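Local structure of acyl-CoA thioesterase II TesB2 (Mycobacterium marinum, 3U0A) at residues A125-P129 with D130-G134; P181-D185 with P186-I190. The protein probably hydrolyses fatty acyl-CoA thioesters to free fatty acids and coenzyme A. All blocks are in the same frame, centred on the assembly; numbering follows the deposited sequence.

Overall arrangement
Both interactions are local, each made by ten consecutive residues, and both are partly buried. Interaction 1 lies farther out, about 22 Å from the centre of the chain, against about 15 Å for interaction 2; their own centres are about 24 Å apart and they do not touch. Strand 171-178 relates them: interaction 1 packs on its Trp175, and interaction 2 begins in the loop that leaves it. The chemistry differs with the place. At 125-134 a proline-rich connection turns back on itself with one backbone bond and apolar contacts. At 181-190 a loop becomes a helix of the hotdog fold, and an aspartate cap and a histidine-to-carbonyl bond fasten the junction.

Interaction 1. Residues A125-P129 with D130-G134; sequences AAPPP and DDLPG
Leu132 and Pro129 are joined by the hydrogen bond of this contact: Leu132 N donates to Pro129 O over 2.9 Å, with an N-H...O angle of 152°. Pro129 O is also gripped from outside the turn by NH1 of Arg155. Residues 129-132 thus form a type I beta turn, with Asp130 and Asp131 at its two central positions and Pro129 opening it. The turn interrupts the long connection between strands 119-120 and 152-156, and so lies on the chain's path between the protein's two hotdog halves.

The apolar contacts run back to the prolines. The CA-CB bond of Leu132 is directed toward them, and CG, anti to the carbonyl carbon (chi1 -73°), brings CD1 to 4.2 Å from Pro127 CG. Trp175 of strand 171-178 is touched by both Leu132 and Pro129, the two buried residues here, while Pro127 rests on Val157. Leu132 also meets the backbone: its CG is in van der Waals contact with Pro128 O at 3.6 Å.

Polar but unbonded is the approach of Asp131 OD1 to that same Pro128 O, modelled at 2.8 Å between two acceptors. With chi1 at 55°, Asp131 CG sits between the backbone N and the carbonyl carbon, folding the carboxylate back over the preceding prolines and setting the two oxygens close together.

Interaction 2. Residues P181-D185 with P186-I190; sequences PLPDD and PVLHI
Asp185 caps the start of helix 186-200: its OD1 accepts from Val187 N at 3.2 Å, reached from above the carboxylate plane. CG lies anti to the backbone N (chi1 174°), carrying the carboxylate alongside the Val187 side chain, both pointing the same way. The backbone oxygen of Asp185 takes weak bonds from Leu188 N and His189 N, the first turn of the helix in the C-terminal hotdog domain.

Leu188 reaches back to the loop through CD2, which lies over a face of the Pro183 ring, nearest its CD at 3.6 Å, and is 4.2 Å from Leu182 CD2. Leu11 covers Leu188 and Asp185 from outside.

His189 is held through its ring. NE2 donates to Pro183 O over 2.8 Å, the oxygen near the ring plane and the bond almost in line with the carbonyl (C=O...N 163°). Asp185 O also sits at the ring edge, 3.2 Å from His189 CD2, while Leu182 CD1 approaches CE1 at 3.8 Å. On the other ring nitrogen, ND1 is hydrogen-bonded to the backbone N of Ala233. With ND1 accepting and NE2 donating, the two bonds fix both the rotation of the imidazole and, probably, its tautomer, with the proton on NE2.

Interaction 1. Residues A125-P129 with D130-G134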
loop_
_atom_site.group_PDB
_atom_site.type_symbol
_atom_site.label_atom_id
_atom_site.label_comp_id
_atom_site.label_asym_id
_atom_site.label_seq_id
_atom_site.Cartn_x
_atom_site.Cartn_y
_atom_site.Cartn_z
ATOM N N ALA A 125 -5.980 -16.844 15.917
ATOM C CA ALA A 125 -6.052 -17.186 17.310
ATOM C C ALA A 125 -5.216 -16.181 18.081
ATOM O O ALA A 125 -3.996 -16.081 17.888
ATOM C CB ALA A 125 -5.532 -18.606 17.546
ATOM N N ALA A 126 -5.892 -15.384 18.892
ATOM C CA ALA A 126 -5.239 -14.519 19.854
ATOM C C ALA A 126 -5.927 -14.782 21.196
ATOM O O ALA A 126 -7.027 -15.377 21.245
ATOM C CB ALA A 126 -5.339 -13.055 19.453
ATOM N N PRO A 127 -5.246 -14.431 22.288
ATOM C CA PRO A 127 -5.906 -14.581 23.558
ATOM C C PRO A 127 -6.769 -13.352 23.766
ATOM O O PRO A 127 -6.484 -12.315 23.163
ATOM C CB PRO A 127 -4.752 -14.649 24.557
ATOM C CG PRO A 127 -3.617 -13.996 23.877
ATOM C CD PRO A 127 -3.795 -14.228 22.419
ATOM N N PRO A 128 -7.833 -13.461 24.585
ATOM C CA PRO A 128 -8.623 -12.267 24.791
ATOM C C PRO A 128 -7.807 -11.155 25.461
ATOM O O PRO A 128 -6.799 -11.435 26.108
ATOM C CB PRO A 128 -9.760 -12.746 25.698
ATOM C CG PRO A 128 -9.915 -14.179 25.376
ATOM C CD PRO A 128 -8.545 -14.676 25.007
ATOM N N PRO A 129 -8.223 -9.896 25.289
ATOM C CA PRO A 129 -7.466 -8.806 25.929
ATOM C C PRO A 129 -7.559 -8.813 27.452
ATOM O O PRO A 129 -6.635 -8.396 28.134
ATOM C CB PRO A 129 -8.143 -7.546 25.377
ATOM C CG PRO A 129 -9.526 -7.987 24.992
ATOM C CD PRO A 129 -9.401 -9.413 24.546
ATOM N N ASP A 130 -8.680 -9.316 27.957
ATOM C CA ASP A 130 -8.977 -9.123 29.376
ATOM C C ASP A 130 -7.989 -9.822 30.302
ATOM O O ASP A 130 -7.743 -9.320 31.428
ATOM C CB ASP A 130 -10.432 -9.464 29.727
ATOM C CG ASP A 130 -11.290 -8.216 29.876
ATOM O OD1 ASP A 130 -10.813 -7.121 29.486
ATOM O OD2 ASP A 130 -12.430 -8.338 30.384
ATOM N N ASP A 131 -7.380 -10.911 29.838
ATOM C CA ASP A 131 -6.369 -11.606 30.624
ATOM C C ASP A 131 -4.936 -11.254 30.141
ATOM O O ASP A 131 -4.006 -12.023 30.340
ATOM C CB ASP A 131 -6.654 -13.145 30.648
ATOM C CG ASP A 131 -6.790 -13.788 29.221
ATOM O OD1 ASP A 131 -6.233 -13.232 28.240
ATOM O OD2 ASP A 131 -7.433 -14.878 29.103
ATOM N N LEU A 132 -4.769 -10.082 29.527
ATOM C CA LEU A 132 -3.451 -9.595 29.153
ATOM C C LEU A 132 -3.215 -8.306 29.919
ATOM O O LEU A 132 -4.173 -7.558 30.121
ATOM C CB LEU A 132 -3.378 -9.326 27.648
ATOM C CG LEU A 132 -3.321 -10.524 26.702
ATOM C CD1 LEU A 132 -3.255 -10.004 25.272
ATOM C CD2 LEU A 132 -2.158 -11.461 26.995
ATOM N N PRO A 133 -1.940 -8.029 30.313
ATOM C CA PRO A 133 -1.525 -6.894 31.199
ATOM C C PRO A 133 -1.329 -5.506 30.534
ATOM O O PRO A 133 -1.740 -4.486 31.117
ATOM C CB PRO A 133 -0.185 -7.376 31.757
ATOM C CG PRO A 133 0.400 -8.164 30.616
ATOM C CD PRO A 133 -0.764 -8.818 29.882
ATOM N N GLY A 134 -0.707 -5.447 29.354
ATOM C CA GLY A 134 -0.338 -4.135 28.779
ATOM C C GLY A 134 0.151 -3.135 29.847
ATOM O O GLY A 134 0.492 -1.969 29.560
#

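Interaction 2. Residues P181-D185 with P186-I190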
loop_
_atom_site.group_PDB
_atom_site.type_symbol
_atom_site.label_atom_id
_atom_site.label_comp_id
_atom_site.label_asym_id
_atom_site.label_seq_id
_atom_site.Cartn_x
_atom_site.Cartn_y
_atom_site.Cartn_z
ATOM N N PRO A 181 -15.915 6.551 25.484
ATOM C CA PRO A 181 -16.779 6.440 24.318
ATOM C C PRO A 181 -16.560 7.623 23.416
ATOM O O PRO A 181 -16.269 8.711 23.913
ATOM C CB PRO A 181 -18.208 6.481 24.892
ATOM C CG PRO A 181 -18.065 6.215 26.345
ATOM C CD PRO A 181 -16.689 6.719 26.730
ATOM N N LEU A 182 -16.708 7.388 22.114
ATOM C CA LEU A 182 -16.459 8.366 21.087
ATOM C C LEU A 182 -17.773 8.763 20.430
ATOM O O LEU A 182 -18.728 8.005 20.422
ATOM C CB LEU A 182 -15.546 7.741 20.008
ATOM C CG LEU A 182 -14.131 7.356 20.445
ATOM C CD1 LEU A 182 -13.477 6.320 19.556
ATOM C CD2 LEU A 182 -13.289 8.626 20.508
ATOM N N PRO A 183 -17.810 9.929 19.810
ATOM C CA PRO A 183 -18.920 10.250 18.922
ATOM C C PRO A 183 -19.140 9.187 17.844
ATOM O O PRO A 183 -18.193 8.427 17.497
ATOM C CB PRO A 183 -18.474 11.544 18.259
ATOM C CG PRO A 183 -17.466 12.132 19.182
ATOM C CD PRO A 183 -16.836 11.019 19.934
ATOM N N ASP A 184 -20.365 9.167 17.300
ATOM C CA ASP A 184 -20.745 8.245 16.211
ATOM C C ASP A 184 -20.442 8.825 14.808
ATOM O O ASP A 184 -21.321 8.843 13.945
ATOM C CB ASP A 184 -22.242 7.917 16.287
ATOM C CG ASP A 184 -22.615 7.238 17.569
ATOM O OD1 ASP A 184 -21.671 6.771 18.246
ATOM O OD2 ASP A 184 -23.836 7.195 17.907
ATOM N N ASP A 185 -19.227 9.307 14.597
ATOM C CA ASP A 185 -18.821 9.837 13.303
ATOM C C ASP A 185 -17.781 8.883 12.692
ATOM O O ASP A 185 -16.649 8.817 13.151
ATOM C CB ASP A 185 -18.258 11.251 13.487
ATOM C CG ASP A 185 -17.684 11.815 12.232
ATOM O OD1 ASP A 185 -17.873 11.261 11.137
ATOM O OD2 ASP A 185 -17.011 12.838 12.340
ATOM N N PRO A 186 -18.166 8.140 11.647
ATOM C CA PRO A 186 -17.264 7.113 11.185
ATOM C C PRO A 186 -15.903 7.640 10.787
ATOM O O PRO A 186 -14.920 6.904 10.881
ATOM C CB PRO A 186 -17.994 6.520 9.986
ATOM C CG PRO A 186 -19.415 6.731 10.259
ATOM C CD PRO A 186 -19.474 8.058 10.970
ATOM N N VAL A 187 -15.848 8.876 10.321
ATOM C CA VAL A 187 -14.591 9.492 9.920
ATOM C C VAL A 187 -13.635 9.590 11.107
ATOM O O VAL A 187 -12.460 9.393 10.963
ATOM C CB VAL A 187 -14.842 10.907 9.324
ATOM C CG1 VAL A 187 -13.549 11.661 9.106
ATOM C CG2 VAL A 187 -15.600 10.801 8.009
ATOM N N LEU A 188 -14.179 9.903 12.270
ATOM C CA LEU A 188 -13.407 9.983 13.498
ATOM C C LEU A 188 -12.830 8.619 13.871
ATOM O O LEU A 188 -11.745 8.527 14.440
ATOM C CB LEU A 188 -14.276 10.515 14.664
ATOM C CG LEU A 188 -13.625 10.509 16.059
ATOM C CD1 LEU A 188 -12.460 11.470 16.145
ATOM C CD2 LEU A 188 -14.631 10.831 17.139
ATOM N N HIS A 189 -13.586 7.573 13.588
ATOM C CA HIS A 189 -13.142 6.239 13.908
ATOM C C HIS A 189 -12.029 5.836 12.987
ATOM O O HIS A 189 -11.022 5.345 13.443
ATOM C CB HIS A 189 -14.320 5.247 13.924
ATOM C CG HIS A 189 -15.259 5.467 15.094
ATOM N ND1 HIS A 189 -15.270 4.674 16.159
ATOM C CD2 HIS A 189 -16.177 6.480 15.349
ATOM C CE1 HIS A 189 -16.146 5.146 17.046
ATOM N NE2 HIS A 189 -16.705 6.245 16.538
ATOM N N ILE A 190 -12.202 6.089 11.690
ATOM C CA ILE A 190 -11.171 5.808 10.685
ATOM C C ILE A 190 -9.846 6.513 11.070
ATOM O O ILE A 190 -8.806 5.870 11.129
ATOM C CB ILE A 190 -11.683 6.150 9.253
ATOM C CG1 ILE A 190 -12.795 5.178 8.828
ATOM C CG2 ILE A 190 -10.592 6.005 8.218
ATOM C CD1 ILE A 190 -13.753 5.769 7.805
#